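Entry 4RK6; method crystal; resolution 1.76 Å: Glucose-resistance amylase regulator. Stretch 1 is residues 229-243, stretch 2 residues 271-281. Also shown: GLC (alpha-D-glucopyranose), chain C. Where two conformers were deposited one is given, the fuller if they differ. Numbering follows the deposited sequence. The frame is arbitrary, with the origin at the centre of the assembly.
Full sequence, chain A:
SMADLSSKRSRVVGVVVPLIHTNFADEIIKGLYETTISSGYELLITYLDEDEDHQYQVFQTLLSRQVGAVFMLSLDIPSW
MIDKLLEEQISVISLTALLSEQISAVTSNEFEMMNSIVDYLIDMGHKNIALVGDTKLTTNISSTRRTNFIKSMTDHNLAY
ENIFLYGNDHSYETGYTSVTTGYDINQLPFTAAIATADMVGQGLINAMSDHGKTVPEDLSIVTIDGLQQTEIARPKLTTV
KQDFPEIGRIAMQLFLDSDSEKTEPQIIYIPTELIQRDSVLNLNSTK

Stretch 1 229-243: QTEIARPKLTTVKQD
Stretch 2, residues 271-281: PTELIQRDSVL

The two stretches form a short antiparallel β-ladder that continues, beyond the paired strands, into a loop-to-loop contact organised around the side chain of Arg 277. The strand axes approach to 4.6 Å, with 158° between their N-to-C directions. Thr 239 pairs with Ile 275 as a hydrogen-bonded antiparallel pair (CA to CA 5.3 Å): Thr 239 N donates to Ile 275 O at 3.0 Å, and Ile 275 N to Thr 239 O at 2.7 Å. Val 240 and Leu 274 follow as a non-hydrogen-bonded pair, their CA atoms drawn in to 4.3 Å; the ladder then reaches Lys 241 and Glu 273, where Lys 241 N donates to Glu 273 O (2.9 Å). Phi/psi is -154/148 at Thr 239, -87/111 at Val 240 and -98/116 at Ile 275.

Side chains alternate across the sheet. Val 240 (chi1 t) and Leu 274 (t, t) share one face, with Val 240 CG2 4.2 Å from Leu 274 CG. The other face carries Thr 239, Lys 241, Glu 273 and Ile 275; there the extended Lys 241 (t, t, t, m) lays its aliphatic part against Ile 275 (m, t), CD to CD1 3.7 Å.

Side chains replace part of the backbone pairing next to the ladder. Thr 238 (chi1 m) accepts at OG1 from Arg 277 N (2.9 Å), while Thr 238 N donates to OG of Ser 279 (chi1 p) at 2.9 Å. Asp 278 N donates to Lys 236 O at 3.0 Å. Pro 235, preceded by a cis peptide bond, packs its CB 3.9 Å from Asp 278 CB. A water accepts from Lys 236 N (2.9 Å) and donates to Asp 278 OD2 (2.6 Å), adding a second link here.

Arg 277 (m, t, t, chi4 105°; phi/psi -124/-122) points its CA-to-CB bond toward stretch 1 and reaches back to the helix at residues 229-232. Near the edge of its guanidinium, NH1 donates to Thr 230 OG1 (2.8 Å) and Leu 237 O (3.1 Å), joining helix and loop through one nitrogen. Glu 231 (m, t) lies over one guanidinium face, CG to Arg 277 NH2 3.9 Å. Its OE2 is 4.3 Å from Arg 277 NH2 and well out of the guanidinium plane, so the charges attract without a direct hydrogen bond; a water instead donates to Glu 231 OE2 (2.7 Å) and accepts from Arg 277 NH2 (2.9 Å).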

# COMPACT_ATOMS: atom_id res chain seq x y z
N GLN A 229 -2.73 -8.11 -3.10
CA GLN A 229 -1.80 -9.20 -2.73
C GLN A 229 -2.37 -10.60 -2.99
O GLN A 229 -1.61 -11.53 -3.34
CB GLN A 229 -1.33 -9.06 -1.29
CG GLN A 229 0.01 -9.69 -1.02
CD GLN A 229 1.16 -8.93 -1.69
OE1 GLN A 229 1.13 -7.69 -1.79
NE2 GLN A 229 2.15 -9.65 -2.14
N THR A 230 -3.69 -10.77 -2.85
CA THR A 230 -4.29 -12.08 -3.09
C THR A 230 -4.24 -12.53 -4.55
O THR A 230 -4.26 -13.71 -4.83
CB THR A 230 -5.76 -12.16 -2.60
OG1 THR A 230 -6.60 -11.30 -3.38
CG2 THR A 230 -5.84 -11.80 -1.14
N GLU A 231 -4.15 -11.56 -5.46
CA GLU A 231 -4.05 -11.79 -6.90
C GLU A 231 -2.61 -11.97 -7.39
O GLU A 231 -2.37 -12.60 -8.42
CB GLU A 231 -4.67 -10.60 -7.65
CG GLU A 231 -6.11 -10.26 -7.28
CD GLU A 231 -6.49 -8.81 -7.61
OE1 GLU A 231 -5.77 -8.14 -8.39
OE2 GLU A 231 -7.51 -8.34 -7.08
N ILE A 232 -1.66 -11.38 -6.68
CA ILE A 232 -0.24 -11.47 -7.10
C ILE A 232 0.49 -12.61 -6.38
O ILE A 232 1.55 -13.03 -6.83
CB ILE A 232 0.53 -10.13 -7.00
CG1 ILE A 232 0.81 -9.71 -5.59
CG2 ILE A 232 -0.22 -9.01 -7.71
CD1 ILE A 232 1.48 -8.35 -5.49
N ALA A 233 -0.09 -13.12 -5.30
CA ALA A 233 0.43 -14.31 -4.63
C ALA A 233 0.38 -15.49 -5.58
O ALA A 233 -0.46 -15.54 -6.50
CB ALA A 233 -0.40 -14.64 -3.40
N ARG A 234 1.28 -16.44 -5.36
CA ARG A 234 1.28 -17.70 -6.09
C ARG A 234 1.50 -18.82 -5.10
O ARG A 234 2.59 -18.93 -4.54
CB ARG A 234 2.35 -17.71 -7.20
CG ARG A 234 2.06 -16.75 -8.35
CD ARG A 234 0.94 -17.25 -9.26
NE ARG A 234 0.67 -16.38 -10.40
CZ ARG A 234 -0.02 -15.23 -10.38
NH1 ARG A 234 -0.51 -14.72 -9.24
NH2 ARG A 234 -0.20 -14.56 -11.51
N PRO A 235 0.48 -19.64 -4.86
CA PRO A 235 -0.82 -19.62 -5.54
C PRO A 235 -1.68 -18.42 -5.20
O PRO A 235 -1.57 -17.85 -4.09
CB PRO A 235 -1.50 -20.88 -4.98
CG PRO A 235 -0.95 -20.99 -3.59
CD PRO A 235 0.49 -20.60 -3.74
N LYS A 236 -2.57 -18.04 -6.12
CA LYS A 236 -3.52 -16.97 -5.83
C LYS A 236 -4.35 -17.37 -4.61
O LYS A 236 -4.75 -18.53 -4.46
CB LYS A 236 -4.43 -16.69 -7.03
CG LYS A 236 -3.73 -16.05 -8.22
CD LYS A 236 -4.64 -15.99 -9.44
CE LYS A 236 -4.05 -15.18 -10.59
NZ LYS A 236 -4.25 -13.70 -10.45
N LEU A 237 -4.62 -16.39 -3.75
CA LEU A 237 -5.26 -16.66 -2.46
C LEU A 237 -6.77 -16.58 -2.52
O LEU A 237 -7.35 -15.58 -2.95
CB LEU A 237 -4.73 -15.70 -1.39
CG LEU A 237 -3.33 -16.01 -0.91
CD1 LEU A 237 -2.66 -14.76 -0.35
CD2 LEU A 237 -3.35 -17.15 0.13
N THR A 238 -7.38 -17.65 -2.04
CA THR A 238 -8.81 -17.68 -1.71
C THR A 238 -9.01 -16.67 -0.58
O THR A 238 -8.18 -16.58 0.36
CB THR A 238 -9.21 -19.09 -1.33
OG1 THR A 238 -9.06 -19.93 -2.49
CG2 THR A 238 -10.66 -19.17 -0.85
N THR A 239 -10.06 -15.86 -0.69
CA THR A 239 -10.18 -14.71 0.18
C THR A 239 -11.65 -14.29 0.38
O THR A 239 -12.49 -14.48 -0.52
CB THR A 239 -9.36 -13.53 -0.40
OG1 THR A 239 -9.26 -12.48 0.56
CG2 THR A 239 -9.95 -12.98 -1.71
N VAL A 240 -11.95 -13.74 1.56
CA VAL A 240 -13.19 -12.97 1.74
C VAL A 240 -12.90 -11.54 1.35
O VAL A 240 -12.16 -10.80 2.03
CB VAL A 240 -13.77 -13.04 3.18
CG1 VAL A 240 -14.92 -12.03 3.36
CG2 VAL A 240 -14.26 -14.44 3.46
N LYS A 241 -13.49 -11.13 0.24
CA LYS A 241 -13.30 -9.79 -0.25
C LYS A 241 -14.26 -8.81 0.40
O LYS A 241 -15.48 -8.97 0.29
CB LYS A 241 -13.50 -9.72 -1.76
CG LYS A 241 -13.02 -8.39 -2.33
CD LYS A 241 -13.11 -8.41 -3.85
CE LYS A 241 -12.08 -7.50 -4.50
NZ LYS A 241 -12.34 -6.09 -4.17
N GLN A 242 -13.72 -7.82 1.08
CA GLN A 242 -14.54 -6.71 1.60
C GLN A 242 -14.71 -5.65 0.53
O GLN A 242 -13.80 -5.39 -0.28
CB GLN A 242 -13.88 -6.07 2.82
CG GLN A 242 -13.60 -7.05 3.94
CD GLN A 242 -13.44 -6.33 5.28
OE1 GLN A 242 -14.33 -5.59 5.70
NE2 GLN A 242 -12.29 -6.49 5.91
N ASP A 243 -15.86 -5.01 0.53
CA ASP A 243 -16.10 -3.93 -0.39
C ASP A 243 -15.72 -2.59 0.25
O ASP A 243 -16.60 -1.84 0.70
CB ASP A 243 -17.57 -3.98 -0.85
CG ASP A 243 -17.83 -3.15 -2.11
OD1 ASP A 243 -16.98 -2.33 -2.49
OD2 ASP A 243 -18.92 -3.35 -2.70
N PRO A 271 -22.20 -6.15 2.45
CA PRO A 271 -21.98 -7.55 2.09
C PRO A 271 -20.55 -7.84 1.66
O PRO A 271 -19.87 -6.96 1.15
CB PRO A 271 -22.89 -7.76 0.86
CG PRO A 271 -23.75 -6.55 0.76
CD PRO A 271 -23.01 -5.44 1.43
N THR A 272 -20.15 -9.09 1.87
CA THR A 272 -18.86 -9.59 1.39
C THR A 272 -19.11 -10.85 0.57
O THR A 272 -20.24 -11.33 0.44
CB THR A 272 -17.90 -9.95 2.54
OG1 THR A 272 -18.40 -11.06 3.29
CG2 THR A 272 -17.71 -8.78 3.44
N GLU A 273 -18.04 -11.40 0.04
CA GLU A 273 -18.15 -12.60 -0.75
C GLU A 273 -16.83 -13.35 -0.67
O GLU A 273 -15.77 -12.72 -0.56
CB GLU A 273 -18.43 -12.24 -2.20
CG GLU A 273 -17.38 -11.30 -2.81
CD GLU A 273 -17.87 -10.63 -4.09
OE1 GLU A 273 -19.11 -10.61 -4.34
OE2 GLU A 273 -17.01 -10.13 -4.85
N LEU A 274 -16.93 -14.66 -0.73
CA LEU A 274 -15.79 -15.53 -0.61
C LEU A 274 -15.38 -15.88 -2.03
O LEU A 274 -16.15 -16.46 -2.78
CB LEU A 274 -16.16 -16.75 0.22
CG LEU A 274 -14.97 -17.58 0.70
CD1 LEU A 274 -15.37 -18.47 1.87
CD2 LEU A 274 -14.40 -18.42 -0.43
N ILE A 275 -14.19 -15.43 -2.42
CA ILE A 275 -13.67 -15.67 -3.74
C ILE A 275 -12.71 -16.83 -3.71
O ILE A 275 -11.65 -16.79 -3.07
CB ILE A 275 -12.96 -14.44 -4.30
CG1 ILE A 275 -13.91 -13.25 -4.32
CG2 ILE A 275 -12.42 -14.74 -5.69
CD1 ILE A 275 -13.28 -11.98 -4.81
N GLN A 276 -13.09 -17.88 -4.41
CA GLN A 276 -12.32 -19.11 -4.43
C GLN A 276 -11.28 -19.00 -5.51
O GLN A 276 -11.62 -18.73 -6.66
CB GLN A 276 -13.29 -20.26 -4.70
CG GLN A 276 -12.69 -21.62 -4.76
CD GLN A 276 -13.65 -22.50 -5.48
OE1 GLN A 276 -14.80 -22.64 -5.05
NE2 GLN A 276 -13.23 -23.04 -6.61
N ARG A 277 -10.02 -19.16 -5.11
CA ARG A 277 -8.90 -19.14 -6.04
C ARG A 277 -8.12 -20.45 -5.89
O ARG A 277 -8.71 -21.49 -6.07
CB ARG A 277 -8.05 -17.89 -5.83
CG ARG A 277 -8.85 -16.61 -6.00
CD ARG A 277 -7.97 -15.47 -6.45
NE ARG A 277 -8.70 -14.23 -6.71
CZ ARG A 277 -8.71 -13.18 -5.92
NH1 ARG A 277 -8.07 -13.20 -4.76
NH2 ARG A 277 -9.36 -12.09 -6.29
N ASP A 278 -6.83 -20.42 -5.57
CA ASP A 278 -5.96 -21.59 -5.72
C ASP A 278 -5.28 -22.08 -4.44
O ASP A 278 -4.41 -22.95 -4.49
CB ASP A 278 -4.91 -21.30 -6.80
CG ASP A 278 -5.53 -21.07 -8.16
OD1 ASP A 278 -6.48 -21.78 -8.51
OD2 ASP A 278 -5.08 -20.17 -8.88
N SER A 279 -5.71 -21.59 -3.29
CA SER A 279 -4.99 -21.86 -2.05
C SER A 279 -5.70 -22.79 -1.08
O SER A 279 -5.29 -22.88 0.08
CB SER A 279 -4.63 -20.54 -1.34
OG SER A 279 -5.78 -19.85 -0.91
N VAL A 280 -6.75 -23.50 -1.53
CA VAL A 280 -7.44 -24.45 -0.67
C VAL A 280 -7.57 -25.82 -1.33
O VAL A 280 -7.99 -25.93 -2.47
CB VAL A 280 -8.86 -23.94 -0.27
CG1 VAL A 280 -9.55 -24.96 0.62
CG2 VAL A 280 -8.74 -22.59 0.44
N LEU A 281 -7.25 -26.85 -0.57
CA LEU A 281 -7.35 -28.24 -1.02
C LEU A 281 -8.56 -28.90 -0.35
O LEU A 281 -8.82 -28.68 0.84
CB LEU A 281 -6.08 -28.99 -0.61
CG LEU A 281 -5.77 -30.32 -1.31
CD1 LEU A 281 -5.33 -30.07 -2.74
CD2 LEU A 281 -4.71 -31.10 -0.53
C1 GLC C . -8.60 -3.60 10.11
C2 GLC C . -10.04 -3.66 9.59
C3 GLC C . -10.44 -5.05 9.13
C4 GLC C . -9.35 -5.64 8.24
C5 GLC C . -8.06 -5.71 9.06
C6 GLC C . -6.90 -6.27 8.24
O1 GLC C . -8.62 -4.03 11.41
O2 GLC C . -10.96 -3.27 10.61
O3 GLC C . -11.65 -4.88 8.41
O4 GLC C . -9.75 -6.88 7.75
O5 GLC C . -7.66 -4.43 9.46
O6 GLC C . -6.62 -5.45 7.15
O HOH W 1 -9.11 -9.38 -5.23
O HOH W 2 -2.56 -19.44 -8.66
O HOH W 3 -17.78 -5.40 2.55